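Long-range contacts in chitinase (Paenibacillus sp. FPU-7, PDB 5GZT), which probably hydrolyses internal beta-1,4 linkages between N-acetylglucosamine units in chitin and chitodextrins, as a multidomain enzyme with two family 18 glycoside hydrolase domains: residues T252-V257 and T270-V275; G314-I319 and N390-F395; N428-L433 and T470-Y475; L435-L440 and N448-L453. All blocks are in the same frame, centred on the assembly; numbering follows the deposited sequence.

Contact 1. Residues T252-V257 and T270-V275; sequences TWLYSV and TGKAFV. With FMT (formic acid), chain G.
W253 and A273 exchange two backbone hydrogen bonds, W253 N to A273 O at 2.7 Å and A273 N to W253 O at 2.8 Å, and Y255 pairs with G271 in the same way. The strands 252-257 and 270-275 thus run antiparallel, with T252-F274, L254-K272 and S256-T270 as the non-hydrogen-bonded pairs between. K272 stretches out beyond CG, and its NZ gives a weak hydrogen bond to O1 of a formic acid 3.0 Å away, probably a crystallisation additive, which K526 also binds; the stronger partner of this ammonium is the hydroxyl of Y450. T252 OG1 lies 3.4 Å from F274 CE1, at the ring edge, while its hydrogen bond goes to D477. On the face shared by L254 and K272, L254 CD2 presses on K272 CG at 3.5 Å, the two side chains side by side and pointing the same way. On the other face Y255 is turned back over its neighbour strand: CG sits between the backbone N and the carbonyl carbon (chi1 69°), and the ring lies above G271, whose N is over the ring centre and whose CA makes an off-centre CH-pi contact 4.2 Å from the ring centroid. W253 CD1 meets V275 CG2 at 3.3 Å. W253, Y255 and A273 pack on strand 197-203, whereas strand 210-215 pairs with the far edge of 252-257, and T252 and L254 pack on Y450, just before strand 452-457.

Contact 2. Residues G314-I319 and N390-F395; sequences GKVVTI and NSALDF
K315 and S391 bring the two backbones nearest, with CA atoms 5.4 Å apart, where strand 315-318 passes helix 390-395 at an angle of 31° between their N-to-C directions and an axis distance of 6.7 Å. The link is polar at this end. S391 OG stands anti to its own backbone N (chi1 -162°), which points it at the strand, and it accepts the V316 amide at 2.9 Å; the same oxygen lies against K315 CB. A water donates to S391 O and lies 2.5 Å from V316 O, so unusually close that this leg of the bridge is doubtful. Beyond the serine the contact is apolar. V316 splits its branches: CG2 rests on the A392 backbone and CB, and CG1 meets F395 CD2 at 3.7 Å, the two side chains crossing at about a right angle. The F395 ring also reaches T318: its edge is set against the T318 amide, and CE2 lies 3.9 Å from T318 CG2. An alanine at F395 would probably leave V316 CG1 and T318 CG2 without their aromatic neighbour and open a gap between strand and helix. Y399 and L348 also meet this ring. Strand 315-318 pairs antiparallel with strand 303-312, a barrel strand of the family 18 TIM-barrel domain, and the contact fastens this hairpin to helix 382-398 on the outside of the barrel.

Contact 3. Residues N428-L433 and T470-Y475; sequences NFTALL and TKITPY
I472 carries CG1 between its backbone N and carbonyl carbon (chi1 66°), while its CG2 stands anti to the carbonyl carbon and is directed at helix 428-433. On that helix T430 has OG1 anti to its carbonyl carbon (chi1 -62°), which brings the hydroxyl to 3.5 Å from I472 CG2. L433 CD1 comes to the same isoleucine and touches CG2 at 3.7 Å and CB equally closely. The same L433 methyl also lies over the centre of the F429 ring, 3.8 Å above its plane, so this methyl touches both the ring of its own helix and the isoleucine of the other segment. F429 CE2 in turn meets I472 CD1 at 4.1 Å. Toward the surface T430 CG2 faces two residues, K471 through its CB and Y475 through CE2, 4.2 Å away. The Y475 and T430 side chains cross at about a right angle, and Y475 CD2 passes L433 CB at 4.3 Å. Behind F429 and L433 stands I455 of strand 452-457, and W408 meets the F429 ring at a steep angle. The interface between the two segments is therefore a matter of shape and apolar contact, with I472 fitted among F429, T430 and L433. The hydroxyl of T430 is hydrogen-bonded to E468, just before the second segment, and this bond supplies a polar tie beside the apolar contact.

Contact 4. Residues L435-L440 and N448-L453; sequences LLREKL and NKYYEL
L440 lays CD2 against the root of Y451, 3.7 Å from CB, and its carbonyl oxygen lies in the plane of the Y451 ring at the edge, 3.6 Å from CD2. The K449 carbonyl oxygen sits over the centre of one face of that ring, and the hydroxyl is bonded to T447. One turn earlier in the helix, R437 makes the polar contacts. Its CG is anti to the backbone N (chi1 -159°), and the chain is bent at chi2 and chi3, which set CD and NE; the guanidinium lies beside Y451 O. NH2 donates to Y451 O in a nearly straight bond of 2.5 Å, so short that its exact length is doubtful, and the oxygen lies at the guanidinium edge. NH2 is also 3.1 Å from Y450 OH at a poor angle for bonding; that hydroxyl is bonded to D477 and K272. NH1 forms a salt bridge with D441 and reaches weakly to a water held by the Y451 amide at 2.8 Å. L440 CD1 lies below one face of the guanidinium, 4.2 Å from its plane and offset toward the rim. An alanine at R437 would probably leave Y451 O without its donor and D441 without its charged mate. Toward the barrel L436 CB meets L453 CD1 at 4.1 Å, and L440 CD1 approaches L453 CB. Helix 425-447 here turns back through a short connection into strand 452-457, which lies parallel beside strand 403-407, the beta-alpha-beta arrangement of the TIM barrel in family 18 hydrolases.

From the N terminus, contact 1 comes first, closing the hairpin of strands 251-261 and 264-284, the second of which runs on into the barrel. Contact 2 follows, bringing strand 315-318 back to helix 382-398 across 70 intervening residues. Contact 3 then joins helix 425-447 to helix 469-472, and contact 4, the turn from that same long helix into strand 452-457, is nested inside the loop that contact 3 closes. No loops cross. Contact 4 touches the other three: contact 1 through Y450, contact 2 through L440 and K439, and contact 3 through R437 and L453.

Contact 1. Residues T252-V257 and T270-V275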
# COMPACT_ATOMS: atom_id res chain seq x y z
N THR B 252 -9.81 -4.14 3.10
CA THR B 252 -10.79 -5.17 3.47
C THR B 252 -12.19 -4.57 3.75
O THR B 252 -12.32 -3.68 4.58
CB THR B 252 -10.34 -5.97 4.67
OG1 THR B 252 -9.11 -6.62 4.36
CG2 THR B 252 -11.39 -7.05 4.97
N TRP B 253 -13.19 -5.00 2.98
CA TRP B 253 -14.62 -4.62 3.19
C TRP B 253 -15.36 -5.74 3.90
O TRP B 253 -15.11 -6.90 3.65
CB TRP B 253 -15.34 -4.27 1.88
CG TRP B 253 -14.88 -2.98 1.36
CD1 TRP B 253 -13.63 -2.72 0.90
CD2 TRP B 253 -15.62 -1.75 1.26
NE1 TRP B 253 -13.55 -1.42 0.49
CE2 TRP B 253 -14.75 -0.79 0.69
CE3 TRP B 253 -16.94 -1.39 1.50
CZ2 TRP B 253 -15.13 0.53 0.44
CZ3 TRP B 253 -17.33 -0.05 1.26
CH2 TRP B 253 -16.43 0.88 0.73
N LEU B 254 -16.24 -5.36 4.81
CA LEU B 254 -17.13 -6.33 5.47
C LEU B 254 -18.52 -6.15 4.86
O LEU B 254 -18.98 -5.03 4.64
CB LEU B 254 -17.12 -6.11 6.98
CG LEU B 254 -15.74 -6.21 7.68
CD1 LEU B 254 -15.84 -5.77 9.13
CD2 LEU B 254 -15.16 -7.61 7.60
N TYR B 255 -19.16 -7.26 4.52
CA TYR B 255 -20.53 -7.17 4.00
C TYR B 255 -21.51 -8.12 4.73
O TYR B 255 -21.12 -9.17 5.24
CB TYR B 255 -20.56 -7.39 2.48
CG TYR B 255 -20.23 -8.80 2.06
CD1 TYR B 255 -18.92 -9.23 1.99
CD2 TYR B 255 -21.23 -9.71 1.73
CE1 TYR B 255 -18.60 -10.53 1.62
CE2 TYR B 255 -20.92 -11.01 1.36
CZ TYR B 255 -19.61 -11.42 1.30
OH TYR B 255 -19.29 -12.71 0.94
N SER B 256 -22.78 -7.70 4.78
CA SER B 256 -23.91 -8.58 5.15
C SER B 256 -24.96 -8.56 4.03
O SER B 256 -25.25 -7.50 3.43
CB SER B 256 -24.59 -8.10 6.42
OG SER B 256 -25.23 -6.86 6.16
N VAL B 257 -25.51 -9.74 3.79
CA VAL B 257 -26.61 -9.93 2.86
C VAL B 257 -27.76 -10.73 3.53
O VAL B 257 -27.53 -11.60 4.39
CB VAL B 257 -26.09 -10.57 1.53
CG1 VAL B 257 -25.54 -11.98 1.75
CG2 VAL B 257 -27.14 -10.55 0.43
N THR B 270 -22.88 -13.07 6.44
CA THR B 270 -21.78 -12.08 6.42
C THR B 270 -20.47 -12.64 5.86
O THR B 270 -20.25 -13.87 5.80
CB THR B 270 -21.52 -11.49 7.83
OG1 THR B 270 -21.48 -12.54 8.81
CG2 THR B 270 -22.55 -10.47 8.19
N GLY B 271 -19.61 -11.70 5.45
CA GLY B 271 -18.22 -12.01 5.06
C GLY B 271 -17.35 -10.79 4.82
O GLY B 271 -17.76 -9.61 5.05
N LYS B 272 -16.14 -11.09 4.33
CA LYS B 272 -15.11 -10.09 3.96
C LYS B 272 -14.87 -10.15 2.47
O LYS B 272 -14.74 -11.25 1.94
CB LYS B 272 -13.76 -10.44 4.57
CG LYS B 272 -13.60 -10.27 6.04
CD LYS B 272 -12.43 -11.15 6.50
CE LYS B 272 -12.24 -11.06 8.00
NZ LYS B 272 -10.95 -11.65 8.46
N ALA B 273 -14.79 -8.99 1.83
CA ALA B 273 -14.28 -8.86 0.45
C ALA B 273 -13.06 -7.96 0.43
O ALA B 273 -12.87 -7.13 1.33
CB ALA B 273 -15.32 -8.24 -0.45
N PHE B 274 -12.29 -8.06 -0.64
CA PHE B 274 -11.02 -7.31 -0.73
C PHE B 274 -11.03 -6.47 -1.98
O PHE B 274 -11.24 -7.00 -3.07
CB PHE B 274 -9.91 -8.31 -0.75
CG PHE B 274 -9.90 -9.21 0.45
CD1 PHE B 274 -9.44 -8.75 1.66
CD2 PHE B 274 -10.40 -10.51 0.37
CE1 PHE B 274 -9.43 -9.56 2.78
CE2 PHE B 274 -10.42 -11.33 1.52
CZ PHE B 274 -9.92 -10.84 2.72
N VAL B 275 -10.86 -5.17 -1.80
CA VAL B 275 -10.86 -4.21 -2.91
C VAL B 275 -9.38 -3.98 -3.31
O VAL B 275 -8.53 -3.74 -2.45
CB VAL B 275 -11.63 -2.94 -2.49
CG1 VAL B 275 -11.49 -1.82 -3.49
CG2 VAL B 275 -13.12 -3.28 -2.34
C FMT G . -9.92 -13.26 5.80
O1 FMT G . -9.61 -13.84 6.86
O2 FMT G . -10.28 -13.89 4.67

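Contact 2. Residues G314-I319 and N390-F395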
# COMPACT_ATOMS: atom_id res chain seq x y z
N GLY B 314 9.52 -13.61 24.82
CA GLY B 314 8.30 -14.11 24.21
C GLY B 314 7.19 -13.12 24.08
O GLY B 314 6.06 -13.52 23.80
N LYS B 315 7.52 -11.85 24.26
CA LYS B 315 6.60 -10.75 24.08
C LYS B 315 7.12 -9.70 23.06
O LYS B 315 8.31 -9.57 22.76
CB LYS B 315 6.36 -10.04 25.40
CG LYS B 315 5.83 -10.94 26.52
CD LYS B 315 6.42 -10.51 27.85
CE LYS B 315 5.84 -11.28 29.02
NZ LYS B 315 5.59 -10.32 30.12
N VAL B 316 6.18 -8.90 22.61
CA VAL B 316 6.39 -7.90 21.61
C VAL B 316 6.78 -6.56 22.22
O VAL B 316 5.97 -5.94 22.91
CB VAL B 316 5.11 -7.70 20.74
CG1 VAL B 316 5.35 -6.61 19.68
CG2 VAL B 316 4.67 -9.02 20.11
N VAL B 317 7.95 -6.06 21.80
CA VAL B 317 8.60 -4.85 22.32
C VAL B 317 9.07 -3.94 21.22
O VAL B 317 9.25 -4.38 20.09
CB VAL B 317 9.84 -5.24 23.13
CG1 VAL B 317 9.44 -5.97 24.44
CG2 VAL B 317 10.80 -6.09 22.31
N THR B 318 9.29 -2.68 21.51
CA THR B 318 9.91 -1.82 20.54
C THR B 318 11.34 -2.32 20.20
O THR B 318 11.96 -3.11 20.96
CB THR B 318 9.94 -0.36 21.00
OG1 THR B 318 10.60 -0.28 22.25
CG2 THR B 318 8.61 0.22 21.13
N ILE B 319 11.86 -1.95 19.01
CA ILE B 319 13.18 -2.47 18.55
C ILE B 319 14.34 -2.05 19.48
O ILE B 319 15.33 -2.77 19.65
CB ILE B 319 13.45 -2.07 17.08
CG1 ILE B 319 14.52 -2.93 16.45
CG2 ILE B 319 13.74 -0.58 16.95
CD1 ILE B 319 14.67 -2.68 14.92
N ASN B 390 -1.17 -12.03 23.02
CA ASN B 390 -1.69 -11.01 23.95
C ASN B 390 -0.78 -9.80 23.91
O ASN B 390 -1.23 -8.65 23.77
CB ASN B 390 -1.84 -11.59 25.38
CG ASN B 390 -3.06 -12.51 25.53
OD1 ASN B 390 -4.15 -12.21 25.03
ND2 ASN B 390 -2.88 -13.62 26.23
N SER B 391 0.52 -10.06 23.99
CA SER B 391 1.53 -8.99 23.80
C SER B 391 1.37 -8.17 22.49
O SER B 391 1.41 -6.89 22.47
CB SER B 391 2.94 -9.56 23.86
OG SER B 391 3.78 -8.46 24.10
N ALA B 392 1.13 -8.90 21.41
CA ALA B 392 0.95 -8.23 20.09
C ALA B 392 -0.20 -7.33 20.09
O ALA B 392 -0.11 -6.16 19.64
CB ALA B 392 0.82 -9.24 18.99
N LEU B 393 -1.32 -7.82 20.67
CA LEU B 393 -2.49 -6.97 20.78
C LEU B 393 -2.25 -5.75 21.66
O LEU B 393 -2.69 -4.61 21.37
CB LEU B 393 -3.78 -7.76 21.17
CG LEU B 393 -4.56 -8.31 19.95
CD1 LEU B 393 -3.92 -9.58 19.37
CD2 LEU B 393 -6.04 -8.53 20.27
N ASP B 394 -1.50 -5.93 22.74
CA ASP B 394 -1.12 -4.76 23.60
C ASP B 394 -0.39 -3.66 22.82
O ASP B 394 -0.70 -2.43 22.98
CB ASP B 394 -0.24 -5.20 24.79
CG ASP B 394 -1.04 -6.03 25.83
OD1 ASP B 394 -2.24 -5.75 25.98
OD2 ASP B 394 -0.48 -6.98 26.44
N PHE B 395 0.59 -4.12 22.01
CA PHE B 395 1.37 -3.19 21.17
C PHE B 395 0.45 -2.42 20.27
O PHE B 395 0.44 -1.13 20.30
CB PHE B 395 2.42 -3.94 20.37
CG PHE B 395 3.52 -3.06 19.85
CD1 PHE B 395 3.29 -2.20 18.77
CD2 PHE B 395 4.77 -3.06 20.45
CE1 PHE B 395 4.30 -1.36 18.30
CE2 PHE B 395 5.79 -2.26 19.95
CZ PHE B 395 5.53 -1.39 18.90
O HOH W 1 3.66 -5.34 23.66

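Contact 3. Residues N428-L433 and T470-Y475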
# COMPACT_ATOMS: atom_id res chain seq x y z
N ASN B 428 3.20 -24.65 13.82
CA ASN B 428 3.14 -23.64 14.87
C ASN B 428 2.77 -22.27 14.34
O ASN B 428 1.98 -21.51 14.99
CB ASN B 428 4.49 -23.62 15.67
CG ASN B 428 4.66 -24.87 16.60
OD1 ASN B 428 3.73 -25.67 16.74
ND2 ASN B 428 5.83 -25.06 17.21
N PHE B 429 3.32 -21.95 13.15
CA PHE B 429 3.00 -20.64 12.49
C PHE B 429 1.49 -20.62 12.24
O PHE B 429 0.75 -19.62 12.51
CB PHE B 429 3.88 -20.54 11.19
CG PHE B 429 3.79 -19.21 10.44
CD1 PHE B 429 3.78 -17.98 11.11
CD2 PHE B 429 3.80 -19.20 9.04
CE1 PHE B 429 3.75 -16.77 10.40
CE2 PHE B 429 3.78 -18.01 8.34
CZ PHE B 429 3.72 -16.80 9.02
N THR B 430 0.96 -21.73 11.77
CA THR B 430 -0.51 -21.80 11.52
C THR B 430 -1.35 -21.49 12.76
O THR B 430 -2.31 -20.66 12.77
CB THR B 430 -0.87 -23.19 10.94
OG1 THR B 430 -0.19 -23.37 9.69
CG2 THR B 430 -2.40 -23.31 10.75
N ALA B 431 -0.96 -22.16 13.84
CA ALA B 431 -1.65 -21.99 15.15
C ALA B 431 -1.52 -20.56 15.68
O ALA B 431 -2.50 -19.94 16.12
CB ALA B 431 -1.06 -22.99 16.15
N LEU B 432 -0.31 -20.01 15.58
CA LEU B 432 -0.10 -18.63 16.01
C LEU B 432 -1.00 -17.67 15.27
O LEU B 432 -1.63 -16.76 15.84
CB LEU B 432 1.40 -18.26 15.90
CG LEU B 432 1.83 -16.82 16.09
CD1 LEU B 432 1.31 -16.18 17.38
CD2 LEU B 432 3.36 -16.82 16.04
N LEU B 433 -1.07 -17.86 13.95
CA LEU B 433 -1.92 -16.98 13.12
C LEU B 433 -3.39 -17.14 13.46
O LEU B 433 -4.15 -16.15 13.55
CB LEU B 433 -1.65 -17.27 11.63
CG LEU B 433 -0.28 -16.75 11.12
CD1 LEU B 433 -0.02 -17.29 9.73
CD2 LEU B 433 -0.19 -15.25 11.14
N THR B 470 -2.44 -23.00 2.29
CA THR B 470 -3.88 -23.20 2.20
C THR B 470 -4.44 -23.08 3.60
O THR B 470 -5.49 -22.45 3.81
CB THR B 470 -4.19 -24.59 1.55
OG1 THR B 470 -3.93 -24.52 0.13
CG2 THR B 470 -5.66 -24.98 1.79
N LYS B 471 -3.70 -23.62 4.60
CA LYS B 471 -4.13 -23.46 6.00
C LYS B 471 -4.08 -22.07 6.57
O LYS B 471 -5.03 -21.67 7.23
CB LYS B 471 -3.42 -24.44 6.91
CG LYS B 471 -3.78 -25.88 6.55
CD LYS B 471 -3.31 -26.88 7.60
CE LYS B 471 -2.75 -28.13 6.94
NZ LYS B 471 -2.67 -29.20 7.96
N ILE B 472 -3.02 -21.29 6.32
CA ILE B 472 -2.94 -19.95 6.96
C ILE B 472 -3.74 -18.90 6.25
O ILE B 472 -4.14 -17.90 6.83
CB ILE B 472 -1.48 -19.45 7.10
CG1 ILE B 472 -0.80 -19.17 5.75
CG2 ILE B 472 -0.67 -20.45 7.90
CD1 ILE B 472 0.72 -19.15 5.81
N THR B 473 -4.00 -19.11 4.97
CA THR B 473 -4.60 -18.03 4.17
C THR B 473 -5.93 -17.57 4.68
O THR B 473 -6.22 -16.36 4.63
CB THR B 473 -4.65 -18.41 2.66
OG1 THR B 473 -3.31 -18.48 2.14
CG2 THR B 473 -5.32 -17.41 1.86
N PRO B 474 -6.79 -18.50 5.19
CA PRO B 474 -8.04 -17.99 5.76
C PRO B 474 -7.89 -17.05 6.94
O PRO B 474 -8.73 -16.19 7.16
CB PRO B 474 -8.79 -19.26 6.16
CG PRO B 474 -8.35 -20.26 5.17
CD PRO B 474 -6.87 -19.95 4.95
N TYR B 475 -6.80 -17.14 7.68
CA TYR B 475 -6.60 -16.16 8.74
C TYR B 475 -6.08 -14.77 8.33
O TYR B 475 -6.14 -13.83 9.14
CB TYR B 475 -5.66 -16.76 9.75
CG TYR B 475 -6.07 -18.13 10.20
CD1 TYR B 475 -7.37 -18.38 10.68
CD2 TYR B 475 -5.15 -19.20 10.15
CE1 TYR B 475 -7.73 -19.68 11.08
CE2 TYR B 475 -5.50 -20.49 10.55
CZ TYR B 475 -6.78 -20.73 11.02
OH TYR B 475 -7.06 -22.02 11.42

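Contact 4. Residues L435-L440 and N448-L453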
# COMPACT_ATOMS: atom_id res chain seq x y z
N LEU B 435 -4.66 -18.07 16.34
CA LEU B 435 -4.87 -17.40 17.60
C LEU B 435 -5.05 -15.92 17.45
O LEU B 435 -6.00 -15.34 17.98
CB LEU B 435 -3.73 -17.71 18.56
CG LEU B 435 -3.87 -17.16 19.99
CD1 LEU B 435 -5.21 -17.51 20.67
CD2 LEU B 435 -2.68 -17.68 20.78
N LEU B 436 -4.18 -15.28 16.67
CA LEU B 436 -4.19 -13.81 16.58
C LEU B 436 -5.45 -13.34 15.93
O LEU B 436 -6.04 -12.26 16.25
CB LEU B 436 -2.96 -13.34 15.72
CG LEU B 436 -1.60 -13.40 16.40
CD1 LEU B 436 -0.50 -13.47 15.35
CD2 LEU B 436 -1.46 -12.19 17.29
N ARG B 437 -5.81 -14.09 14.89
CA ARG B 437 -7.08 -13.78 14.21
C ARG B 437 -8.25 -13.89 15.26
O ARG B 437 -9.10 -12.98 15.40
CB ARG B 437 -7.29 -14.76 13.06
CG ARG B 437 -8.24 -14.35 11.94
CD ARG B 437 -9.01 -13.08 12.17
NE ARG B 437 -8.53 -11.97 11.41
CZ ARG B 437 -8.71 -10.68 11.70
NH1 ARG B 437 -9.28 -10.24 12.81
NH2 ARG B 437 -8.20 -9.78 10.86
N GLU B 438 -8.26 -14.99 16.02
CA GLU B 438 -9.29 -15.17 17.10
C GLU B 438 -9.32 -13.96 18.03
O GLU B 438 -10.38 -13.27 18.17
CB GLU B 438 -9.02 -16.44 17.86
CG GLU B 438 -9.36 -17.63 16.99
CD GLU B 438 -8.83 -18.96 17.50
OE1 GLU B 438 -8.09 -19.02 18.51
OE2 GLU B 438 -9.15 -19.96 16.83
N LYS B 439 -8.15 -13.61 18.57
CA LYS B 439 -8.11 -12.53 19.53
C LYS B 439 -8.53 -11.19 18.95
O LYS B 439 -9.10 -10.32 19.67
CB LYS B 439 -6.73 -12.44 20.15
CG LYS B 439 -6.28 -13.71 20.86
CD LYS B 439 -5.27 -13.37 21.92
CE LYS B 439 -4.82 -14.59 22.68
NZ LYS B 439 -5.74 -14.87 23.82
N LEU B 440 -8.24 -10.99 17.65
CA LEU B 440 -8.50 -9.68 17.05
C LEU B 440 -9.98 -9.61 16.82
O LEU B 440 -10.59 -8.59 17.07
CB LEU B 440 -7.69 -9.42 15.74
CG LEU B 440 -6.17 -9.16 15.90
CD1 LEU B 440 -5.42 -9.38 14.58
CD2 LEU B 440 -5.96 -7.75 16.39
N ASN B 448 -16.07 -2.66 17.73
CA ASN B 448 -16.71 -2.44 16.41
C ASN B 448 -15.80 -1.77 15.36
O ASN B 448 -16.23 -0.93 14.55
CB ASN B 448 -18.01 -1.69 16.59
CG ASN B 448 -18.93 -2.40 17.57
OD1 ASN B 448 -19.24 -3.59 17.40
ND2 ASN B 448 -19.31 -1.70 18.63
N LYS B 449 -14.53 -2.16 15.43
CA LYS B 449 -13.48 -1.63 14.55
C LYS B 449 -12.72 -2.86 14.07
O LYS B 449 -12.24 -3.65 14.88
CB LYS B 449 -12.59 -0.66 15.34
CG LYS B 449 -12.18 0.57 14.57
CD LYS B 449 -10.99 1.27 15.23
CE LYS B 449 -9.65 0.52 15.07
NZ LYS B 449 -8.78 0.96 13.93
N TYR B 450 -12.72 -3.08 12.76
CA TYR B 450 -12.06 -4.25 12.13
C TYR B 450 -10.51 -4.12 12.08
O TYR B 450 -10.00 -3.03 11.79
CB TYR B 450 -12.60 -4.47 10.72
CG TYR B 450 -11.93 -5.66 10.08
CD1 TYR B 450 -12.24 -6.97 10.49
CD2 TYR B 450 -10.94 -5.47 9.10
CE1 TYR B 450 -11.62 -8.09 9.93
CE2 TYR B 450 -10.31 -6.57 8.53
CZ TYR B 450 -10.62 -7.87 8.92
OH TYR B 450 -9.90 -8.96 8.36
N TYR B 451 -9.81 -5.19 12.40
CA TYR B 451 -8.32 -5.25 12.49
C TYR B 451 -7.79 -6.22 11.42
O TYR B 451 -8.31 -7.34 11.29
CB TYR B 451 -7.80 -5.73 13.88
CG TYR B 451 -8.38 -4.90 15.03
CD1 TYR B 451 -8.22 -3.51 15.04
CD2 TYR B 451 -9.15 -5.49 16.07
CE1 TYR B 451 -8.78 -2.73 16.04
CE2 TYR B 451 -9.75 -4.71 17.09
CZ TYR B 451 -9.56 -3.33 17.07
OH TYR B 451 -10.07 -2.48 18.02
N GLU B 452 -6.73 -5.80 10.73
CA GLU B 452 -6.06 -6.61 9.71
C GLU B 452 -5.03 -7.55 10.32
O GLU B 452 -4.39 -7.22 11.30
CB GLU B 452 -5.36 -5.72 8.67
CG GLU B 452 -6.25 -4.95 7.72
CD GLU B 452 -5.46 -4.38 6.49
OE1 GLU B 452 -4.23 -4.22 6.61
OE2 GLU B 452 -6.06 -4.07 5.42
N LEU B 453 -4.87 -8.71 9.74
CA LEU B 453 -3.77 -9.59 10.04
C LEU B 453 -3.11 -9.99 8.73
O LEU B 453 -3.79 -10.42 7.78
CB LEU B 453 -4.23 -10.85 10.74
CG LEU B 453 -3.12 -11.77 11.18
CD1 LEU B 453 -2.26 -11.17 12.29
CD2 LEU B 453 -3.71 -13.08 11.63
O HOH W 2 -11.15 -7.40 13.51